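Local coordinates for protein lectin (Trichosanthes anguina, PDB 4HR6) that appears to be a nontoxic, three-chain homologue of type II ribosome-inactivating proteins that binds galactosides through beta-trefoil domains, at residues A174-S177 with D178-R182; P166-R169 with E170-W173; G254-N257 with Q258-V261; T122-A125 with S126-W129. All coordinates share one frame; numbering follows the deposited sequence.

Interactions 2, 3 and 4 are short turns around the glutamine of a QxW motif, met here at three places in the two trefoil domains; interaction 1 is a hairpin of the second domain. Interaction 2 is at the surface and rich in charge, interaction 3 is partly buried and carries one residue of a sugar pocket, and interactions 1 and 4 are buried near the middle of the chain. Residues 166-173 run directly into the hairpin, and W173 packs on I181. D178 and T180 of interaction 1 touch A125 of interaction 4, joining the domains. A cation-pi stack marks the hairpin, whereas amide and backbone hydrogen bonds dominate the turns.

Interaction 1: A174-S177 with D178-R182; sequences ALYS and DGTIR
R182 sets its CG opposite the carbonyl carbon and beside the backbone N (chi1 -56°), then runs straight to NE, which carries it at about a right angle across the ring of Y176. The guanidinium lies almost flat on one face, its plane only 12° from that of the ring, with CZ 4.3 Å from the Y176 centroid: a cation-pi stack. R182 CD lies over the same face, toward the rim and 3.7 Å from Y176 CE1, adding a CH-pi contact. Arginine suits the place because its long methylene chain and flat cation can both lie on an aromatic.

The cation is fixed from its edge by T180, whose OG1 accepts from R182 NE in the guanidinium plane at 2.8 Å and in turn donates to D178 OD1 at 2.6 Å. D178 OD1 also takes T180 N at 2.8 Å, closing an Asx turn, while D178 OD2 forms a salt bridge with R182 NH2 at 3.1 Å, though its hydrogen bond is weak in angle. All this decorates the end of the antiparallel hairpin of strands 173-175 and 181-183 in the second beta-trefoil domain. A174 and R182 are a hydrogen-bonded pair; L175 and I181 face the other side of the sheet. Y176 to G179 make a type I turn, and Y176 N reaches T180 O at 3.0 Å, the pattern of a G1 bulge. G179 has positive phi (90°), where a CB would press on the preceding carbonyl oxygen. Y176 OH bonds R187 NH1, and S177 OG and D178 OD2 reach S13 OG and D16 N in the first domain's part of the chain.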
loop_
_atom_site.group_PDB
_atom_site.type_symbol
_atom_site.label_atom_id
_atom_site.label_comp_id
_atom_site.label_asym_id
_atom_site.label_seq_id
_atom_site.Cartn_x
_atom_site.Cartn_y
_atom_site.Cartn_z
ATOM N N ALA C 174 -5.876 12.761 -7.553
ATOM C CA ALA C 174 -5.187 13.234 -6.379
ATOM C C ALA C 174 -5.926 12.744 -5.153
ATOM O O ALA C 174 -7.115 13.026 -4.984
ATOM C CB ALA C 174 -5.107 14.743 -6.391
ATOM N N LEU C 175 -5.210 11.990 -4.314
ATOM C CA LEU C 175 -5.766 11.429 -3.087
ATOM C C LEU C 175 -5.443 12.340 -1.896
ATOM O O LEU C 175 -4.280 12.538 -1.540
ATOM C CB LEU C 175 -5.222 10.028 -2.849
ATOM C CG LEU C 175 -5.764 8.885 -3.717
ATOM C CD1 LEU C 175 -5.748 9.210 -5.206
ATOM C CD2 LEU C 175 -4.948 7.632 -3.451
ATOM N N TYR C 176 -6.487 12.885 -1.284
ATOM C CA TYR C 176 -6.339 13.884 -0.225
ATOM C C TYR C 176 -6.458 13.229 1.138
ATOM O O TYR C 176 -7.070 12.163 1.281
ATOM C CB TYR C 176 -7.403 15.002 -0.374
ATOM C CG TYR C 176 -6.978 16.145 -1.268
ATOM C CD1 TYR C 176 -6.687 15.929 -2.601
ATOM C CD2 TYR C 176 -6.875 17.451 -0.776
ATOM C CE1 TYR C 176 -6.282 16.958 -3.432
ATOM C CE2 TYR C 176 -6.471 18.491 -1.602
ATOM C CZ TYR C 176 -6.178 18.233 -2.933
ATOM O OH TYR C 176 -5.774 19.243 -3.775
ATOM N N SER C 177 -5.890 13.904 2.139
ATOM C CA SER C 177 -5.832 13.413 3.516
ATOM C C SER C 177 -7.204 13.187 4.120
ATOM O O SER C 177 -7.353 12.393 5.045
ATOM C CB SER C 177 -5.055 14.410 4.382
ATOM O OG SER C 177 -3.765 14.668 3.837
ATOM N N ASP C 178 -8.211 13.883 3.589
ATOM C CA ASP C 178 -9.592 13.726 4.048
ATOM C C ASP C 178 -10.277 12.504 3.482
ATOM O O ASP C 178 -11.427 12.223 3.843
ATOM C CB ASP C 178 -10.435 14.982 3.755
ATOM C CG ASP C 178 -10.430 15.376 2.298
ATOM O OD1 ASP C 178 -10.084 14.530 1.442
ATOM O OD2 ASP C 178 -10.750 16.550 2.020
ATOM N N GLY C 179 -9.585 11.782 2.602
ATOM C CA GLY C 179 -10.120 10.575 2.008
ATOM C C GLY C 179 -10.870 10.862 0.722
ATOM O O GLY C 179 -11.588 9.998 0.219
ATOM N N THR C 180 -10.735 12.079 0.194
ATOM C CA THR C 180 -11.338 12.382 -1.082
ATOM C C THR C 180 -10.411 11.968 -2.216
ATOM O O THR C 180 -9.190 11.974 -2.069
ATOM C CB THR C 180 -11.688 13.875 -1.260
ATOM O OG1 THR C 180 -10.518 14.703 -1.117
ATOM C CG2 THR C 180 -12.797 14.290 -0.292
ATOM N N ILE C 181 -11.022 11.601 -3.335
ATOM C CA ILE C 181 -10.320 11.366 -4.586
ATOM C C ILE C 181 -10.717 12.463 -5.552
ATOM O O ILE C 181 -11.879 12.578 -5.913
ATOM C CB ILE C 181 -10.680 9.995 -5.179
ATOM C CG1 ILE C 181 -10.393 8.903 -4.147
ATOM C CG2 ILE C 181 -9.874 9.777 -6.459
ATOM C CD1 ILE C 181 -10.848 7.511 -4.544
ATOM N N ARG C 182 -9.750 13.270 -5.957
ATOM C CA ARG C 182 -10.020 14.472 -6.711
ATOM C C ARG C 182 -9.416 14.465 -8.102
ATOM O O ARG C 182 -8.376 13.851 -8.343
ATOM C CB ARG C 182 -9.495 15.684 -5.952
ATOM C CG ARG C 182 -10.080 15.771 -4.561
ATOM C CD ARG C 182 -9.906 17.136 -3.951
ATOM N NE ARG C 182 -10.454 17.129 -2.595
ATOM C CZ ARG C 182 -10.736 18.221 -1.890
ATOM N NH1 ARG C 182 -10.523 19.424 -2.408
ATOM N NH2 ARG C 182 -11.226 18.104 -0.666
#

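Interaction 2: P166-R169 with E170-W173; sequences PNKR and EQSW
The glutamine of a QxW motif, the signature of ricin-type beta-trefoil domains, closes this turn: Q171 ends a short 3-10 segment (169-171) that K168 precedes, and S172 and W173 follow, leading into strand 173-175, which W173 begins. Q171 N donates to K168 O at 3.1 Å, and S172 N to R169 O at 3.3 Å.

K168 holds its CG anti to the backbone N (chi1 -168°) and extends fully, laying its methylenes alongside E170 and Q171. The chain of E170 is bent at chi2 (76°), about its CB-CG bond, and brings OE1 to 3.3 Å from both CG and CE of K168. The charged ends stay apart, K168 NZ being 4.6 Å from E170 OE1; the ammonium instead pairs with E151. The other neighbour is Q171, whose CG is 4.1 Å from K168 CD. Lysine thus supplies an apolar flank here and a cation farther out. The carboxamide of Q171 looks inward: NE2 gives to E163 O and E151 OE1, and OE1 takes V165 N, tying the turn to the end of strand 158-163 and to strand 148-153.

R169 is bent along its side chain, placing its guanidinium edge toward S172 OG. The two share D184, which forms a salt bridge with R169 NH2 and a hydrogen bond with S172 OG; R169 NH1 pairs with D185 as well. A water donates both to R169 O, at 2.8 Å, and to S172 O, at 3.2 Å.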
loop_
_atom_site.group_PDB
_atom_site.type_symbol
_atom_site.label_atom_id
_atom_site.label_comp_id
_atom_site.label_asym_id
_atom_site.label_seq_id
_atom_site.Cartn_x
_atom_site.Cartn_y
_atom_site.Cartn_z
ATOM N N PRO C 166 -0.137 6.822 -20.746
ATOM C CA PRO C 166 0.725 7.566 -19.825
ATOM C C PRO C 166 0.662 9.067 -20.073
ATOM O O PRO C 166 0.598 9.501 -21.223
ATOM C CB PRO C 166 2.134 7.022 -20.124
ATOM C CG PRO C 166 2.029 6.316 -21.433
ATOM C CD PRO C 166 0.616 5.825 -21.530
ATOM N N ASN C 167 0.656 9.838 -18.990
ATOM C CA ASN C 167 0.594 11.297 -19.051
ATOM C C ASN C 167 -0.729 11.879 -19.568
ATOM O O ASN C 167 -0.794 13.074 -19.844
ATOM C CB ASN C 167 1.759 11.868 -19.881
ATOM C CG ASN C 167 3.118 11.412 -19.381
ATOM O OD1 ASN C 167 3.304 11.172 -18.186
ATOM N ND2 ASN C 167 4.082 11.302 -20.297
ATOM N N LYS C 168 -1.773 11.063 -19.708
ATOM C CA LYS C 168 -3.092 11.588 -20.054
ATOM C C LYS C 168 -3.699 12.239 -18.805
ATOM O O LYS C 168 -3.859 11.590 -17.763
ATOM C CB LYS C 168 -4.025 10.508 -20.599
ATOM C CG LYS C 168 -5.273 11.105 -21.233
ATOM C CD LYS C 168 -6.239 10.057 -21.742
ATOM C CE LYS C 168 -7.439 10.708 -22.415
ATOM N NZ LYS C 168 -8.176 9.723 -23.253
ATOM N N ARG C 169 -4.034 13.520 -18.936
ATOM C CA ARG C 169 -4.383 14.370 -17.797
ATOM C C ARG C 169 -5.647 13.894 -17.105
ATOM O O ARG C 169 -5.756 13.980 -15.891
ATOM C CB ARG C 169 -4.540 15.829 -18.250
ATOM C CG ARG C 169 -3.272 16.449 -18.834
ATOM C CD ARG C 169 -2.465 17.229 -17.802
ATOM N NE ARG C 169 -2.319 16.510 -16.535
ATOM C CZ ARG C 169 -1.897 17.058 -15.395
ATOM N NH1 ARG C 169 -1.540 18.340 -15.344
ATOM N NH2 ARG C 169 -1.817 16.315 -14.297
ATOM N N GLU C 170 -6.569 13.349 -17.884
ATOM C CA GLU C 170 -7.881 12.929 -17.381
ATOM C C GLU C 170 -7.810 11.647 -16.563
ATOM O O GLU C 170 -8.782 11.276 -15.910
ATOM C CB GLU C 170 -8.860 12.689 -18.546
ATOM C CG GLU C 170 -9.257 13.924 -19.350
ATOM C CD GLU C 170 -8.181 14.405 -20.306
ATOM O OE1 GLU C 170 -7.392 13.577 -20.803
ATOM O OE2 GLU C 170 -8.123 15.624 -20.562
ATOM N N GLN C 171 -6.673 10.957 -16.650
ATOM C CA GLN C 171 -6.431 9.699 -15.943
ATOM C C GLN C 171 -5.632 9.892 -14.647
ATOM O O GLN C 171 -5.276 8.914 -13.989
ATOM C CB GLN C 171 -5.730 8.704 -16.884
ATOM C CG GLN C 171 -6.622 8.283 -18.051
ATOM C CD GLN C 171 -6.101 7.088 -18.828
ATOM O OE1 GLN C 171 -4.920 6.752 -18.754
ATOM N NE2 GLN C 171 -6.988 6.440 -19.592
ATOM N N SER C 172 -5.385 11.148 -14.272
ATOM C CA SER C 172 -4.594 11.464 -13.090
ATOM C C SER C 172 -5.472 11.980 -11.952
ATOM O O SER C 172 -6.266 12.928 -12.121
ATOM C CB SER C 172 -3.491 12.462 -13.436
ATOM O OG SER C 172 -2.804 12.877 -12.266
ATOM N N TRP C 173 -5.322 11.334 -10.798
ATOM C CA TRP C 173 -6.152 11.564 -9.620
ATOM C C TRP C 173 -5.294 11.957 -8.434
ATOM O O TRP C 173 -4.125 11.542 -8.317
ATOM C CB TRP C 173 -6.941 10.305 -9.295
ATOM C CG TRP C 173 -7.778 9.861 -10.449
ATOM C CD1 TRP C 173 -7.439 8.966 -11.413
ATOM C CD2 TRP C 173 -9.086 10.334 -10.781
ATOM N NE1 TRP C 173 -8.462 8.830 -12.323
ATOM C CE2 TRP C 173 -9.487 9.665 -11.959
ATOM C CE3 TRP C 173 -9.960 11.260 -10.197
ATOM C CZ2 TRP C 173 -10.730 9.891 -12.562
ATOM C CZ3 TRP C 173 -11.197 11.477 -10.790
ATOM C CH2 TRP C 173 -11.568 10.798 -11.964
HETATM O O HOH W 1 -7.526 15.202 -14.048
#

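Interaction 3: G254-N257 with Q258-V261; sequences GDLN and QQWV. With AMG (methyl alpha-D-galactopyranoside), chain E.
This is a local turn closed by two glutamine side chains, Q258 and Q259, on the backbone of G254; it lies between strands 247-250 and 261-263, and it contributes N257 to a galactoside pocket. Q258 is extended beyond CG, and its OE1 accepts from G254 N at 3.3 Å, the donor standing above the amide carbonyl plane. Q259, equally extended, returns the grip from the neighbouring position: NE2 donates to G254 O at 2.9 Å, with the acceptor almost in its own amide plane. Glycine suits residue 254, where phi is positive. The backbone adds a 3-10 turn, Q258 N to D255 O at 2.9 Å and Q259 N to L256 O at 3.3 Å, while D255 OD1 takes L256 N at 2.6 Å.

Residues Q258, Q259 and W260 form the QxW motif of the beta-trefoil subdomain that holds the sugar. N257 just ahead of it places its CG between the backbone N and carbonyl carbon (chi1 61°), from where ND2 reaches O3 of methyl alpha-D-galactopyranoside at 2.8 Å; the same nitrogen also bonds V237 O. Asparagine can hold sugar and backbone together because its amide has two N-H groups. The sugar is further bound by D236, H253, D199 and R239. Q258 is a second-shell residue: its OE1 takes H253 N and its NE2 bonds D236 OD1, so it probably helps position two of the residues that bind the sugar.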
loop_
_atom_site.group_PDB
_atom_site.type_symbol
_atom_site.label_atom_id
_atom_site.label_comp_id
_atom_site.label_asym_id
_atom_site.label_seq_id
_atom_site.Cartn_x
_atom_site.Cartn_y
_atom_site.Cartn_z
ATOM N N GLY C 254 -14.686 -8.985 -3.141
ATOM C CA GLY C 254 -13.269 -9.200 -3.420
ATOM C C GLY C 254 -12.894 -9.833 -4.752
ATOM O O GLY C 254 -11.760 -10.262 -4.927
ATOM N N ASP C 255 -13.821 -9.867 -5.704
ATOM C CA ASP C 255 -13.537 -10.399 -7.030
ATOM C C ASP C 255 -12.838 -9.322 -7.875
ATOM O O ASP C 255 -12.672 -8.182 -7.439
ATOM C CB ASP C 255 -14.825 -10.895 -7.705
ATOM C CG ASP C 255 -14.569 -12.023 -8.713
ATOM O OD1 ASP C 255 -13.450 -12.109 -9.272
ATOM O OD2 ASP C 255 -15.488 -12.828 -8.950
ATOM N N LEU C 256 -12.448 -9.688 -9.090
ATOM C CA LEU C 256 -11.561 -8.870 -9.914
ATOM C C LEU C 256 -12.134 -7.508 -10.278
ATOM O O LEU C 256 -11.382 -6.532 -10.444
ATOM C CB LEU C 256 -11.199 -9.619 -11.193
ATOM C CG LEU C 256 -10.510 -10.983 -11.054
ATOM C CD1 LEU C 256 -10.417 -11.632 -12.426
ATOM C CD2 LEU C 256 -9.131 -10.853 -10.426
ATOM N N ASN C 257 -13.456 -7.438 -10.413
ATOM C CA ASN C 257 -14.117 -6.174 -10.729
ATOM C C ASN C 257 -14.169 -5.204 -9.540
ATOM O O ASN C 257 -14.578 -4.048 -9.715
ATOM C CB ASN C 257 -15.528 -6.401 -11.298
ATOM C CG ASN C 257 -16.436 -7.121 -10.328
ATOM O OD1 ASN C 257 -15.988 -7.988 -9.583
ATOM N ND2 ASN C 257 -17.711 -6.757 -10.319
ATOM N N GLN C 258 -13.749 -5.670 -8.355
ATOM C CA GLN C 258 -13.612 -4.819 -7.158
ATOM C C GLN C 258 -12.148 -4.626 -6.689
ATOM O O GLN C 258 -11.892 -4.067 -5.603
ATOM C CB GLN C 258 -14.444 -5.399 -6.010
ATOM C CG GLN C 258 -15.924 -5.133 -6.145
ATOM C CD GLN C 258 -16.731 -5.695 -4.995
ATOM O OE1 GLN C 258 -16.181 -6.225 -4.035
ATOM N NE2 GLN C 258 -18.055 -5.591 -5.096
ATOM N N GLN C 259 -11.198 -5.059 -7.512
ATOM C CA GLN C 259 -9.776 -4.951 -7.191
ATOM C C GLN C 259 -9.183 -3.843 -8.020
ATOM O O GLN C 259 -9.456 -3.742 -9.205
ATOM C CB GLN C 259 -9.059 -6.279 -7.458
ATOM C CG GLN C 259 -9.297 -7.348 -6.389
ATOM C CD GLN C 259 -8.613 -8.666 -6.722
ATOM O OE1 GLN C 259 -7.565 -8.684 -7.371
ATOM N NE2 GLN C 259 -9.209 -9.785 -6.289
ATOM N N TRP C 260 -8.360 -3.017 -7.384
ATOM C CA TRP C 260 -7.775 -1.833 -7.991
ATOM C C TRP C 260 -6.328 -1.682 -7.542
ATOM O O TRP C 260 -5.932 -2.231 -6.516
ATOM C CB TRP C 260 -8.539 -0.583 -7.527
ATOM C CG TRP C 260 -10.011 -0.626 -7.791
ATOM C CD1 TRP C 260 -10.981 -1.173 -6.998
ATOM C CD2 TRP C 260 -10.673 -0.119 -8.946
ATOM N NE1 TRP C 260 -12.214 -1.031 -7.591
ATOM C CE2 TRP C 260 -12.050 -0.368 -8.784
ATOM C CE3 TRP C 260 -10.236 0.547 -10.096
ATOM C CZ2 TRP C 260 -12.998 0.004 -9.749
ATOM C CZ3 TRP C 260 -11.188 0.931 -11.053
ATOM C CH2 TRP C 260 -12.545 0.651 -10.867
ATOM N N VAL C 261 -5.549 -0.911 -8.286
ATOM C CA VAL C 261 -4.172 -0.660 -7.926
ATOM C C VAL C 261 -3.931 0.807 -8.112
ATOM O O VAL C 261 -4.311 1.353 -9.147
ATOM C CB VAL C 261 -3.186 -1.445 -8.830
ATOM C CG1 VAL C 261 -1.754 -0.977 -8.608
ATOM C CG2 VAL C 261 -3.323 -2.944 -8.607
HETATM C C1 AMG E . -22.707 -9.004 -10.575
HETATM C C2 AMG E . -21.278 -8.709 -10.113
HETATM C C3 AMG E . -21.261 -7.621 -9.033
HETATM C C4 AMG E . -22.008 -6.388 -9.529
HETATM C C5 AMG E . -23.393 -6.775 -10.072
HETATM C C6 AMG E . -24.132 -5.597 -10.703
HETATM C C7 AMG E . -24.389 -10.554 -9.910
HETATM O O1 AMG E . -23.489 -9.531 -9.494
HETATM O O2 AMG E . -20.699 -9.924 -9.631
HETATM O O3 AMG E . -19.920 -7.251 -8.678
HETATM O O4 AMG E . -21.218 -5.740 -10.534
HETATM O O5 AMG E . -23.282 -7.797 -11.063
HETATM O O6 AMG E . -25.533 -5.901 -10.728
#

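Interaction 4: T122-A125 with S126-W129; sequences TYSA and SQGW
The carboxamide of Q127 is met at the edge of its oxygen, where T122 N lies in the carbonyl plane on a lone pair of OE1, 2.9 Å away. S124 N aims almost straight at the same oxygen but from 3.5 Å, a weak bond. At its other end NE2 gives to V120 O and T106 OG1, which fixes the rotation of the amide within the protein. Q127, G128 and W129 are the QxW motif of the first beta-trefoil domain, and the amide's acceptor and donor ends explain why glutamine suits the spot.

The chain turns tightly between the two segments: Q127 N donates to S124 O at 2.8 Å, and G128 N weakly to A125 O. Glycine suits residue 128, where a CB would point toward the turn and come about 3.8 Å from A125 O. T122 crosses Q127 at about a right angle, and its OG1, set between the backbone N and carbonyl carbon (chi1 57°), donates to S124 OG at 2.7 Å. S124 O also takes R216 NH1 from the second domain. S126 is small enough to be buried here: its OG lies 3.5 Å from S124 CB and bonds weakly to G211 O.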
loop_
_atom_site.group_PDB
_atom_site.type_symbol
_atom_site.label_atom_id
_atom_site.label_comp_id
_atom_site.label_asym_id
_atom_site.label_seq_id
_atom_site.Cartn_x
_atom_site.Cartn_y
_atom_site.Cartn_z
ATOM N N THR C 122 -20.676 10.568 11.020
ATOM C CA THR C 122 -21.368 10.125 9.806
ATOM C C THR C 122 -20.381 9.718 8.705
ATOM O O THR C 122 -20.780 9.499 7.562
ATOM C CB THR C 122 -22.308 11.220 9.264
ATOM O OG1 THR C 122 -21.571 12.427 9.019
ATOM C CG2 THR C 122 -23.418 11.493 10.272
ATOM N N TYR C 123 -19.096 9.615 9.052
ATOM C CA TYR C 123 -18.072 9.156 8.118
ATOM C C TYR C 123 -17.987 10.046 6.891
ATOM O O TYR C 123 -17.914 9.573 5.757
ATOM C CB TYR C 123 -18.318 7.706 7.722
ATOM C CG TYR C 123 -18.225 6.756 8.889
ATOM C CD1 TYR C 123 -16.986 6.351 9.380
ATOM C CD2 TYR C 123 -19.373 6.246 9.498
ATOM C CE1 TYR C 123 -16.892 5.466 10.443
ATOM C CE2 TYR C 123 -19.284 5.364 10.565
ATOM C CZ TYR C 123 -18.041 4.978 11.032
ATOM O OH TYR C 123 -17.942 4.105 12.091
ATOM N N SER C 124 -17.983 11.344 7.151
ATOM C CA SER C 124 -17.899 12.360 6.128
ATOM C C SER C 124 -16.456 12.695 5.833
ATOM O O SER C 124 -15.575 12.444 6.658
ATOM C CB SER C 124 -18.625 13.626 6.608
ATOM O OG SER C 124 -19.911 13.278 7.097
ATOM N N ALA C 125 -16.232 13.288 4.662
ATOM C CA ALA C 125 -14.920 13.777 4.265
ATOM C C ALA C 125 -14.419 14.859 5.213
ATOM O O ALA C 125 -13.208 15.052 5.358
ATOM C CB ALA C 125 -14.950 14.303 2.839
ATOM N N SER C 126 -15.346 15.560 5.859
ATOM C CA SER C 126 -15.002 16.536 6.889
ATOM C C SER C 126 -14.559 15.855 8.197
ATOM O O SER C 126 -14.064 16.531 9.107
ATOM C CB SER C 126 -16.203 17.458 7.149
ATOM O OG SER C 126 -17.339 16.698 7.540
ATOM N N GLN C 127 -14.753 14.534 8.289
ATOM C CA GLN C 127 -14.303 13.727 9.430
ATOM C C GLN C 127 -13.147 12.738 9.105
ATOM O O GLN C 127 -12.902 11.782 9.851
ATOM C CB GLN C 127 -15.504 12.970 10.004
ATOM C CG GLN C 127 -16.653 13.907 10.368
ATOM C CD GLN C 127 -17.808 13.202 11.043
ATOM O OE1 GLN C 127 -18.357 12.226 10.517
ATOM N NE2 GLN C 127 -18.195 13.699 12.220
ATOM N N GLY C 128 -12.443 12.975 8.001
ATOM C CA GLY C 128 -11.362 12.094 7.553
ATOM C C GLY C 128 -10.014 12.733 7.778
ATOM O O GLY C 128 -9.794 13.900 7.432
ATOM N N TRP C 129 -9.097 11.977 8.365
ATOM C CA TRP C 129 -7.778 12.530 8.696
ATOM C C TRP C 129 -6.651 11.562 8.344
ATOM O O TRP C 129 -6.830 10.362 8.425
ATOM C CB TRP C 129 -7.714 12.852 10.192
ATOM C CG TRP C 129 -8.838 13.691 10.669
ATOM C CD1 TRP C 129 -9.995 13.260 11.246
ATOM C CD2 TRP C 129 -8.918 15.108 10.609
ATOM N NE1 TRP C 129 -10.792 14.327 11.550
ATOM C CE2 TRP C 129 -10.155 15.477 11.166
ATOM C CE3 TRP C 129 -8.060 16.108 10.130
ATOM C CZ2 TRP C 129 -10.564 16.802 11.263
ATOM C CZ3 TRP C 129 -8.462 17.432 10.226
ATOM C CH2 TRP C 129 -9.707 17.768 10.795
#